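PDB 5I47: RimK domain protein ATP-grasp from Sphaerobacter thermophilus, which probably binds ATP and, as a member of the RimK-like ATP-grasp family, may act as a ligase joining a carboxylate to an amine. Local coordinates for the interface of chains A and B. Coordinates in Å, arbitrary orientation; residue numbers count along the deposited sequence, not the author numbering. Chains: chain A/B, RimK domain protein ATP-grasp.

Contact 1: the interface of chains A and B. Residues chain A 113, 134, 165-166; chain B 64, 67-68.
A:Phe113 meets B:Glu64 and B:Leu68 at the start of helix 63-74 of chain B, in an apolar patch that buries about 181 Å² in all. From CB, with CG anti to the carbonyl carbon (chi1 -64°), the A:Phe113 side chain carries its ring toward the helix, and the cross-chain contacts begin beyond CG. CD2 lies 3.9 Å from the backbone O of B:Glu64, and CE2 comes nearer to that carbonyl, a carbon-oxygen contact rather than a bond. The same CE2 also touches CB of B:Leu68 at 3.7 Å. Over the same face, at the other rim of the ring, CE1 meets CD1 of B:Leu68, a methyl that sits 3.8 Å above the ring plane and is offset toward the rim. At the tip, CZ faces CA and CB of B:Leu68, and CG1 of B:Val67 is 4.0 Å from it. B:Leu68 therefore grips the ring by backbone-proximal carbons and by one branch methyl. Beside the ring, CD1 of A:Leu134 reaches tip to tip toward CG1 of B:Val67 at 4.0 Å. The A:Leu134 side chain crosses that of B:Glu64 at about a right angle, with CD1 3.8 Å from B:Glu64 CB. A:Ala166 CB packs against the same B:Glu64 CB at 3.6 Å. The B:Glu64 side chain is poorly ordered, so its carboxylate position carries little weight. In the deposited two-chain assembly, this patch seats the helix start against the neighbouring chain, an association that may be the biological dimer.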
# COMPACT_ATOMS: atom_id res chain seq x y z
N PHE A 113 -9.03 6.36 -11.76
CA PHE A 113 -9.58 6.26 -10.42
C PHE A 113 -11.08 6.04 -10.41
O PHE A 113 -11.75 6.32 -9.40
CB PHE A 113 -9.22 7.52 -9.62
CG PHE A 113 -7.74 7.69 -9.40
CD1 PHE A 113 -6.95 8.34 -10.35
CD2 PHE A 113 -7.12 7.19 -8.26
CE1 PHE A 113 -5.59 8.48 -10.16
CE2 PHE A 113 -5.77 7.33 -8.07
CZ PHE A 113 -5.00 7.98 -9.02
N LEU A 134 -3.33 -1.39 -8.78
CA LEU A 134 -2.20 -0.54 -8.41
C LEU A 134 -1.11 -1.33 -7.70
O LEU A 134 0.08 -1.10 -7.94
CB LEU A 134 -2.68 0.62 -7.55
CG LEU A 134 -3.48 1.69 -8.29
CD1 LEU A 134 -3.87 2.82 -7.35
CD2 LEU A 134 -2.69 2.22 -9.49
N ARG A 165 -11.29 0.53 -6.55
CA ARG A 165 -11.86 1.41 -7.56
C ARG A 165 -10.79 2.28 -8.20
O ARG A 165 -10.96 3.49 -8.39
CB ARG A 165 -12.97 2.28 -6.96
N ALA A 166 -9.65 1.68 -8.53
CA ALA A 166 -8.58 2.38 -9.22
C ALA A 166 -7.68 1.35 -9.89
O ALA A 166 -7.28 0.37 -9.25
CB ALA A 166 -7.77 3.26 -8.26
N GLU B 64 -5.51 4.23 -2.76
CA GLU B 64 -5.44 4.90 -4.06
C GLU B 64 -5.59 6.41 -3.95
O GLU B 64 -5.17 7.13 -4.87
CB GLU B 64 -6.49 4.34 -5.02
CG GLU B 64 -7.91 4.38 -4.50
CD GLU B 64 -8.33 3.06 -3.87
OE1 GLU B 64 -7.49 2.41 -3.21
OE2 GLU B 64 -9.51 2.67 -4.05
N VAL B 67 -2.22 7.51 -3.49
CA VAL B 67 -1.66 7.48 -4.84
C VAL B 67 -2.09 8.72 -5.62
O VAL B 67 -1.29 9.31 -6.36
CB VAL B 67 -2.09 6.19 -5.57
CG1 VAL B 67 -1.89 6.32 -7.07
CG2 VAL B 67 -1.32 4.99 -5.03
N LEU B 68 -3.35 9.13 -5.46
CA LEU B 68 -3.85 10.31 -6.17
C LEU B 68 -3.19 11.58 -5.67
O LEU B 68 -2.85 12.47 -6.47
CB LEU B 68 -5.37 10.40 -6.03
CG LEU B 68 -6.04 11.64 -6.61
CD1 LEU B 68 -5.80 11.73 -8.11
CD2 LEU B 68 -7.53 11.63 -6.31

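Contact 2: the interface of chains A and B. Residues chain A 40, 42, 64, 67-68, 71; chain B 93, 111, 113, 134.
An antiparallel strand pairing backed by helix packing forms this part of the two-fold interface, joining the edge around A:Leu42 to strand 109-112 of chain B within the deposited pair. A:Leu42 N donates to B:Val111 O at 2.8 Å, and B:Val111 N returns a bond to A:Leu42 O at 2.9 Å. B:Phe113 N extends the ladder to A:Leu40 O at 3.1 Å. That carbonyl O also lies in the plane of the B:Phe113 ring, at its edge near CD1. A:Leu71 CD1 also lies in the ring plane, at the rim by CZ, 3.9 Å from B:Phe113 CZ, and the same methyl meets B:Val111 CG1, tip to tip. On one face, A:Leu68 CD1 sits 3.8 Å above the ring plane, toward the rim. A:Leu42 approaches at about a right angle, and A:Leu42 CD1 is 3.8 Å from B:Phe113 CE1. Nearer the start of helix 63-74, A:Val67 points CG1 at two partners, because CG1 stands anti to the backbone N (171°): the selenomethionine B:Met93, whose CG is 3.7 Å away, and B:Leu134 CD1, tip to tip. Backbone bonds thus set the register while the ring is held at edge and face, which may stabilise a dimer of this protein.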
# COMPACT_ATOMS: atom_id res chain seq x y z
N LEU A 40 3.39 -16.41 11.50
CA LEU A 40 4.13 -15.26 12.01
C LEU A 40 3.16 -14.23 12.58
O LEU A 40 2.38 -13.62 11.84
CB LEU A 40 4.99 -14.65 10.91
CG LEU A 40 6.15 -15.51 10.40
CD1 LEU A 40 6.92 -14.77 9.33
CD2 LEU A 40 7.07 -15.88 11.55
N LEU A 42 3.84 -11.00 14.56
CA LEU A 42 4.98 -10.16 14.93
C LEU A 42 4.53 -8.99 15.79
O LEU A 42 3.50 -8.36 15.52
CB LEU A 42 5.70 -9.64 13.69
CG LEU A 42 6.09 -10.71 12.67
CD1 LEU A 42 6.66 -10.09 11.41
CD2 LEU A 42 7.08 -11.67 13.28
N GLU A 64 1.71 -7.04 1.45
CA GLU A 64 1.96 -7.69 2.73
C GLU A 64 3.41 -8.14 2.84
O GLU A 64 4.00 -8.09 3.93
CB GLU A 64 1.04 -8.89 2.92
CG GLU A 64 -0.42 -8.62 2.67
CD GLU A 64 -1.20 -9.91 2.58
OE1 GLU A 64 -0.75 -10.92 3.16
OE2 GLU A 64 -2.26 -9.92 1.90
N VAL A 67 5.61 -5.14 3.56
CA VAL A 67 5.47 -4.87 4.99
C VAL A 67 6.27 -5.86 5.81
O VAL A 67 6.98 -5.49 6.75
CB VAL A 67 3.98 -4.89 5.38
CG1 VAL A 67 3.82 -4.84 6.89
CG2 VAL A 67 3.24 -3.74 4.72
N LEU A 68 6.18 -7.15 5.47
CA LEU A 68 6.91 -8.17 6.22
C LEU A 68 8.41 -7.95 6.12
O LEU A 68 9.14 -8.13 7.11
CB LEU A 68 6.52 -9.56 5.71
CG LEU A 68 7.19 -10.80 6.33
CD1 LEU A 68 7.01 -10.84 7.83
CD2 LEU A 68 6.63 -12.06 5.71
N LEU A 71 9.16 -5.02 8.38
CA LEU A 71 9.00 -5.43 9.78
C LEU A 71 10.22 -6.18 10.27
O LEU A 71 10.90 -5.74 11.20
CB LEU A 71 7.75 -6.29 9.94
CG LEU A 71 6.48 -5.58 10.40
CD1 LEU A 71 5.36 -6.58 10.60
CD2 LEU A 71 6.76 -4.79 11.67
N MSE B 93 -0.69 0.01 9.25
CA MSE B 93 0.62 -0.48 9.65
C MSE B 93 1.63 0.66 9.74
O MSE B 93 2.39 0.76 10.71
CB MSE B 93 1.12 -1.54 8.66
CG MSE B 93 2.50 -2.07 8.98
SE MSE B 93 2.53 -3.12 10.63
CE MSE B 93 3.64 -1.96 11.76
N VAL B 111 0.92 -8.06 14.34
CA VAL B 111 0.82 -8.16 12.89
C VAL B 111 0.86 -9.64 12.54
O VAL B 111 1.88 -10.31 12.73
CB VAL B 111 1.95 -7.38 12.19
CG1 VAL B 111 1.61 -7.18 10.72
CG2 VAL B 111 2.18 -6.05 12.89
N PHE B 113 0.25 -12.69 9.74
CA PHE B 113 0.28 -12.95 8.30
C PHE B 113 -0.41 -14.25 7.92
O PHE B 113 -0.27 -14.71 6.78
CB PHE B 113 1.73 -12.92 7.81
CG PHE B 113 2.38 -11.56 7.94
CD1 PHE B 113 2.97 -11.16 9.13
CD2 PHE B 113 2.36 -10.66 6.88
CE1 PHE B 113 3.55 -9.90 9.25
CE2 PHE B 113 2.94 -9.41 7.00
CZ PHE B 113 3.53 -9.03 8.19
N LEU B 134 -4.35 -4.27 7.08
CA LEU B 134 -3.22 -3.35 7.13
C LEU B 134 -3.53 -2.04 6.42
O LEU B 134 -3.00 -0.99 6.79
CB LEU B 134 -1.97 -3.99 6.52
CG LEU B 134 -1.51 -5.34 7.05
CD1 LEU B 134 -0.10 -5.65 6.55
CD2 LEU B 134 -1.56 -5.38 8.56

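Contact 3: the interface of chains A and B. Residues chain A 93, 96, 100, 109-111, 113; chain B 42-44, 71.
This is an antiparallel strand pairing with apolar packing in the two-fold interface of the deposited pair, which may be the biological dimer. It sets the RimK-like ATP-grasp region of chain A, through strand 109-112, against the LysX preATP-grasp region of chain B at B:Leu42, and B:Pro44 and B:Leu71 pack against the strand. Two backbone bonds fix the register: A:Val111 N to B:Leu42 O and B:Leu42 N to A:Val111 O, each 2.7 Å. The B:Pro44 ring is wedged against helix 92-101. A:Leu96 crosses it at about a right angle, and A:Leu96 CD2 is 3.5 Å from B:Pro44 CG. A:Ile100 also crosses at about a right angle, and A:Ile100 CD1 is 3.7 Å from B:Pro44 CB. A:Val111 CG2 touches B:Pro44 CG. B:Leu71 CD1 reaches tip to tip toward A:Val111 CG1 at 3.8 Å and lies in the plane of the A:Phe113 ring, at its edge by CZ. The other branch, CD2, goes to CE of the selenomethionine A:Met93 at 3.9 Å, a methyl brought there by a chain bent at chi2 and chi3. Next along the strand, the A:Arg110 chain bends at chi2 (-74°), laying its guanidinium beside B:Ser43, with NH1 3.5 Å from OG. NH1 also donates to A:Thr109 O at 2.6 Å, but the angle at hydrogen is 116° and the donor stands 40° out of the carbonyl plane, poor geometry for a strong bond.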
# COMPACT_ATOMS: atom_id res chain seq x y z
N MSE A 93 2.40 1.01 -9.32
CA MSE A 93 2.41 2.46 -9.48
C MSE A 93 3.78 3.03 -9.17
O MSE A 93 4.33 3.82 -9.93
CB MSE A 93 1.36 3.12 -8.58
CG MSE A 93 1.37 4.64 -8.62
SE MSE A 93 0.89 5.35 -10.38
CE MSE A 93 2.56 6.26 -10.86
N LEU A 96 6.15 1.92 -11.89
CA LEU A 96 5.93 2.71 -13.10
C LEU A 96 6.63 4.06 -13.01
O LEU A 96 7.40 4.44 -13.90
CB LEU A 96 4.43 2.90 -13.33
CG LEU A 96 4.01 3.79 -14.51
CD1 LEU A 96 4.47 3.19 -15.83
CD2 LEU A 96 2.50 4.01 -14.50
N ILE A 100 10.05 5.32 -15.18
CA ILE A 100 9.90 6.51 -16.03
C ILE A 100 11.01 7.51 -15.75
O ILE A 100 11.57 8.11 -16.68
CB ILE A 100 8.51 7.13 -15.82
CG1 ILE A 100 7.42 6.26 -16.45
CG2 ILE A 100 8.46 8.54 -16.38
CD1 ILE A 100 6.03 6.74 -16.15
N THR A 109 0.66 4.14 -20.20
CA THR A 109 -0.16 3.84 -19.04
C THR A 109 -0.94 5.07 -18.61
O THR A 109 -0.44 6.20 -18.70
CB THR A 109 0.71 3.34 -17.88
OG1 THR A 109 1.58 2.31 -18.35
CG2 THR A 109 -0.16 2.79 -16.75
N ARG A 110 -2.18 4.85 -18.16
CA ARG A 110 -2.99 5.88 -17.54
C ARG A 110 -3.44 5.38 -16.17
O ARG A 110 -3.82 4.21 -16.03
CB ARG A 110 -4.22 6.25 -18.40
CG ARG A 110 -3.89 6.77 -19.79
CD ARG A 110 -3.35 8.20 -19.75
NE ARG A 110 -2.73 8.57 -21.02
CZ ARG A 110 -1.42 8.60 -21.23
NH1 ARG A 110 -0.58 8.29 -20.26
NH2 ARG A 110 -0.95 8.95 -22.42
N VAL A 111 -3.39 6.26 -15.18
CA VAL A 111 -3.86 5.93 -13.83
C VAL A 111 -5.31 6.38 -13.73
O VAL A 111 -5.60 7.57 -13.77
CB VAL A 111 -2.99 6.59 -12.76
CG1 VAL A 111 -3.20 5.89 -11.42
CG2 VAL A 111 -1.53 6.57 -13.16
N PHE A 113 -9.03 6.36 -11.76
CA PHE A 113 -9.58 6.26 -10.42
C PHE A 113 -11.08 6.04 -10.41
O PHE A 113 -11.75 6.32 -9.40
CB PHE A 113 -9.22 7.52 -9.62
CG PHE A 113 -7.74 7.69 -9.40
CD1 PHE A 113 -6.95 8.34 -10.35
CD2 PHE A 113 -7.12 7.19 -8.26
CE1 PHE A 113 -5.59 8.48 -10.16
CE2 PHE A 113 -5.77 7.33 -8.07
CZ PHE A 113 -5.00 7.98 -9.02
N LEU B 42 -5.30 9.89 -15.06
CA LEU B 42 -4.08 10.68 -14.99
C LEU B 42 -2.94 10.04 -15.77
O LEU B 42 -2.81 8.81 -15.83
CB LEU B 42 -3.65 10.88 -13.53
CG LEU B 42 -4.21 12.08 -12.77
CD1 LEU B 42 -5.73 12.13 -12.83
CD2 LEU B 42 -3.74 12.05 -11.32
N SER B 43 -2.11 10.89 -16.38
CA SER B 43 -0.94 10.45 -17.11
C SER B 43 0.29 10.54 -16.21
O SER B 43 0.57 11.62 -15.68
CB SER B 43 -0.74 11.30 -18.36
OG SER B 43 0.61 11.24 -18.81
N PRO B 44 1.04 9.45 -16.02
CA PRO B 44 2.20 9.52 -15.11
C PRO B 44 3.27 10.50 -15.55
O PRO B 44 3.96 11.07 -14.70
CB PRO B 44 2.72 8.08 -15.12
CG PRO B 44 1.56 7.25 -15.54
CD PRO B 44 0.80 8.09 -16.52
N LEU B 71 0.42 11.64 -7.11
CA LEU B 71 0.46 11.96 -8.53
C LEU B 71 0.19 13.44 -8.77
O LEU B 71 0.95 14.11 -9.47
CB LEU B 71 -0.57 11.10 -9.28
CG LEU B 71 -0.13 9.70 -9.67
CD1 LEU B 71 -1.33 8.84 -10.00
CD2 LEU B 71 0.83 9.77 -10.85

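Contacts 1 and 3 are neighbours, their C-alpha centres about 9 Å apart, and both include A:Phe113 and helix 63-74 of chain B. Contact 2 lies about 22 Å from contact 1 and 27 Å from contact 3, and uses the same elements with the chains exchanged: helix 63-74 and the edge near residue 42 of chain A, with helix 92-101 and strand 109-112 of chain B. Each chain therefore supplies both halves, as expected of a two-fold pair. The two copies agree in the main, although the residue 42 leucines adopt different rotamers. The structure alone does not show whether this pair is the biological dimer.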